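Local coordinates for BILBO1_N domain-containing protein (Trypanosoma brucei equiperdum, PDB 7A1I) that is probably a trypanosome cytoskeletal protein related to BILBO1 of the flagellar pocket collar, this chain being its ubiquitin-like N-terminal domain, at residues 28-36 with 73-81. Residues are numbered along the deposited sequence; the frame is centred on the assembly and turned at random.
Sequences AGPSVSRLL and RLERTTQLL
Val32 N, in helix 32-50, donates to Thr77 OG1 at 3.2 Å with an N-H...O angle of 151°, the one hydrogen bond between residues 28-36 and 73-81. Thr77 holds its methyl anti to the backbone N (chi1 -69° for OG1), which leaves the hydroxyl facing Val32 N while CG2 lies 3.3 Å from Pro30 O. This first-turn amide, lacking an acceptor within its own helix, thus finds one on the loop. Ser31 is the N-cap: its OG accepts a weak bond from Arg34 N, and its CA lies 5.1 Å from Thr77 CA, the closest such pair.

Most of the remaining contact is apolar. The two methyls of Val32 divide the work: CG1 sits 3.9 Å from Leu74 CG, the side chains passing in opposite directions, whereas CG2 lies against the backbone carbonyl of Arg76, 3.5 Å from its C, and also meets Leu80 CD1. Leu80 CD1 approaches Leu35 CD2 to 3.7 Å.

Gln79 OE1 accepts from Glu75 N (2.8 Å) and Arg76 N, while its NE2 donates to Arg73 O, which lies almost in the plane of the Gln79 amide. Three bonds fix this carboxamide and tie the 3-10 segment 77-79 back to residues 73-76.

Leu35, Leu74 and Leu80 converge on Val86 of strand 84-89, and Pro30, Leu35 and Leu80 reach Ile8 of strand 6-14: helix on mixed sheet, consistent with a ubiquitin-like fold.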
loop_
_atom_site.group_PDB
_atom_site.type_symbol
_atom_site.label_atom_id
_atom_site.label_comp_id
_atom_site.label_asym_id
_atom_site.label_seq_id
_atom_site.Cartn_x
_atom_site.Cartn_y
_atom_site.Cartn_z
ATOM N N ALA A 28 14.890 -12.553 0.158
ATOM C CA ALA A 28 15.064 -11.983 -1.175
ATOM C C ALA A 28 14.141 -10.788 -1.378
ATOM O O ALA A 28 14.594 -9.691 -1.726
ATOM C CB ALA A 28 14.823 -13.052 -2.243
ATOM N N GLY A 29 12.841 -10.976 -1.163
ATOM C CA GLY A 29 11.905 -9.881 -1.241
ATOM C C GLY A 29 10.917 -10.009 -2.380
ATOM O O GLY A 29 10.961 -10.942 -3.186
ATOM N N PRO A 30 9.983 -9.075 -2.451
ATOM C CA PRO A 30 9.010 -9.075 -3.541
ATOM C C PRO A 30 9.502 -8.255 -4.724
ATOM O O PRO A 30 10.384 -7.401 -4.612
ATOM C CB PRO A 30 7.773 -8.427 -2.905
ATOM C CG PRO A 30 8.342 -7.492 -1.894
ATOM C CD PRO A 30 9.698 -8.018 -1.466
ATOM N N SER A 31 8.889 -8.524 -5.863
ATOM C CA SER A 31 8.997 -7.657 -7.020
ATOM C C SER A 31 7.803 -6.717 -6.981
ATOM O O SER A 31 6.798 -6.973 -6.301
ATOM C CB SER A 31 9.005 -8.459 -8.324
ATOM O OG SER A 31 7.681 -8.912 -8.597
ATOM N N VAL A 32 7.932 -5.585 -7.669
ATOM C CA VAL A 32 6.869 -4.595 -7.570
ATOM C C VAL A 32 5.554 -5.176 -8.066
ATOM O O VAL A 32 4.504 -5.013 -7.428
ATOM C CB VAL A 32 7.237 -3.321 -8.343
ATOM C CG1 VAL A 32 6.077 -2.357 -8.258
ATOM C CG2 VAL A 32 8.502 -2.699 -7.773
ATOM N N SER A 33 5.583 -5.886 -9.192
ATOM C CA SER A 33 4.332 -6.393 -9.743
ATOM C C SER A 33 3.667 -7.386 -8.796
ATOM O O SER A 33 2.439 -7.364 -8.623
ATOM C CB SER A 33 4.572 -7.030 -11.099
ATOM O OG SER A 33 5.225 -8.271 -10.929
ATOM N N ARG A 34 4.467 -8.244 -8.154
ATOM C CA ARG A 34 3.921 -9.175 -7.171
ATOM C C ARG A 34 3.308 -8.436 -5.990
ATOM O O ARG A 34 2.215 -8.784 -5.526
ATOM C CB ARG A 34 5.017 -10.120 -6.683
ATOM C CG ARG A 34 4.469 -11.348 -5.955
ATOM C CD ARG A 34 3.865 -12.352 -6.938
ATOM N NE ARG A 34 4.888 -12.921 -7.815
ATOM C CZ ARG A 34 4.636 -13.694 -8.867
ATOM N NH1 ARG A 34 3.386 -13.998 -9.190
ATOM N NH2 ARG A 34 5.640 -14.155 -9.604
ATOM N N LEU A 35 4.017 -7.436 -5.469
ATOM C CA LEU A 35 3.495 -6.633 -4.370
ATOM C C LEU A 35 2.178 -5.962 -4.745
ATOM O O LEU A 35 1.251 -5.866 -3.919
ATOM C CB LEU A 35 4.542 -5.595 -3.963
ATOM C CG LEU A 35 4.043 -4.592 -2.923
ATOM C CD1 LEU A 35 3.874 -5.287 -1.560
ATOM C CD2 LEU A 35 5.028 -3.449 -2.849
ATOM N N LEU A 36 2.066 -5.489 -5.985
ATOM C CA LEU A 36 0.829 -4.847 -6.422
ATOM C C LEU A 36 -0.320 -5.844 -6.549
ATOM O O LEU A 36 -1.468 -5.518 -6.208
ATOM C CB LEU A 36 1.059 -4.107 -7.746
ATOM C CG LEU A 36 1.955 -2.862 -7.636
ATOM C CD1 LEU A 36 2.175 -2.216 -9.004
ATOM C CD2 LEU A 36 1.448 -1.838 -6.615
ATOM N N ARG A 73 8.002 7.905 -7.140
ATOM C CA ARG A 73 7.244 6.975 -7.973
ATOM C C ARG A 73 7.811 5.563 -7.829
ATOM O O ARG A 73 9.030 5.370 -7.841
ATOM C CB ARG A 73 7.287 7.410 -9.438
ATOM C CG ARG A 73 5.982 7.137 -10.164
ATOM C CD ARG A 73 6.061 7.481 -11.637
ATOM N NE ARG A 73 6.619 8.809 -11.888
ATOM C CZ ARG A 73 5.894 9.918 -11.992
ATOM N NH1 ARG A 73 4.573 9.862 -11.857
ATOM N NH2 ARG A 73 6.491 11.080 -12.232
ATOM N N LEU A 74 6.925 4.570 -7.676
ATOM C CA LEU A 74 7.346 3.176 -7.490
ATOM C C LEU A 74 7.390 2.492 -8.852
ATOM O O LEU A 74 6.343 2.194 -9.437
ATOM C CB LEU A 74 6.406 2.433 -6.538
ATOM C CG LEU A 74 6.809 0.970 -6.265
ATOM C CD1 LEU A 74 8.248 0.858 -5.753
ATOM C CD2 LEU A 74 5.833 0.301 -5.290
ATOM N N GLU A 75 8.604 2.238 -9.350
ATOM C CA GLU A 75 8.812 1.718 -10.697
ATOM C C GLU A 75 9.731 0.498 -10.731
ATOM O O GLU A 75 9.613 -0.336 -11.633
ATOM C CB GLU A 75 9.394 2.813 -11.601
ATOM C CG GLU A 75 8.467 4.001 -11.871
ATOM C CD GLU A 75 9.060 4.990 -12.872
ATOM O OE1 GLU A 75 9.797 5.908 -12.448
ATOM O OE2 GLU A 75 8.804 4.841 -14.087
ATOM N N ARG A 76 10.677 0.399 -9.800
ATOM C CA ARG A 76 11.683 -0.651 -9.823
ATOM C C ARG A 76 11.707 -1.411 -8.503
ATOM O O ARG A 76 11.498 -0.843 -7.427
ATOM C CB ARG A 76 13.107 -0.101 -10.110
ATOM C CG ARG A 76 13.283 0.588 -11.451
ATOM C CD ARG A 76 12.713 -0.232 -12.604
ATOM N NE ARG A 76 13.330 -1.551 -12.750
ATOM C CZ ARG A 76 14.387 -1.810 -13.516
ATOM N NH1 ARG A 76 14.987 -0.842 -14.205
ATOM N NH2 ARG A 76 14.862 -3.048 -13.581
ATOM N N THR A 77 12.000 -2.710 -8.609
ATOM C CA THR A 77 12.039 -3.576 -7.436
ATOM C C THR A 77 13.141 -3.157 -6.465
ATOM O O THR A 77 13.006 -3.365 -5.251
ATOM C CB THR A 77 12.195 -5.035 -7.897
ATOM O OG1 THR A 77 10.980 -5.440 -8.547
ATOM C CG2 THR A 77 12.451 -5.972 -6.726
ATOM N N THR A 78 14.232 -2.551 -6.967
ATOM C CA THR A 78 15.287 -2.075 -6.075
ATOM C C THR A 78 14.801 -1.003 -5.109
ATOM O O THR A 78 15.475 -0.738 -4.109
ATOM C CB THR A 78 16.485 -1.516 -6.870
ATOM O OG1 THR A 78 16.020 -0.566 -7.839
ATOM C CG2 THR A 78 17.241 -2.628 -7.570
ATOM N N GLN A 79 13.632 -0.413 -5.348
ATOM C CA GLN A 79 13.079 0.546 -4.403
ATOM C C GLN A 79 12.434 -0.120 -3.193
ATOM O O GLN A 79 12.087 0.580 -2.229
ATOM C CB GLN A 79 12.048 1.434 -5.101
ATOM C CG GLN A 79 12.620 2.401 -6.123
ATOM C CD GLN A 79 11.510 3.132 -6.852
ATOM O OE1 GLN A 79 10.934 2.607 -7.818
ATOM N NE2 GLN A 79 11.175 4.342 -6.378
ATOM N N LEU A 80 12.223 -1.434 -3.222
ATOM C CA LEU A 80 11.508 -2.106 -2.141
ATOM C C LEU A 80 12.529 -2.617 -1.133
ATOM O O LEU A 80 12.969 -3.769 -1.180
ATOM C CB LEU A 80 10.619 -3.214 -2.690
ATOM C CG LEU A 80 9.479 -2.618 -3.524
ATOM C CD1 LEU A 80 8.531 -3.688 -4.067
ATOM C CD2 LEU A 80 8.704 -1.568 -2.716
ATOM N N LEU A 81 12.900 -1.737 -0.203
ATOM C CA LEU A 81 13.790 -2.059 0.902
ATOM C C LEU A 81 12.980 -2.515 2.116
ATOM O O LEU A 81 11.756 -2.392 2.164
ATOM C CB LEU A 81 14.639 -0.842 1.276
ATOM C CG LEU A 81 15.298 -0.054 0.138
ATOM C CD1 LEU A 81 16.096 1.133 0.680
ATOM C CD2 LEU A 81 16.160 -0.950 -0.735
#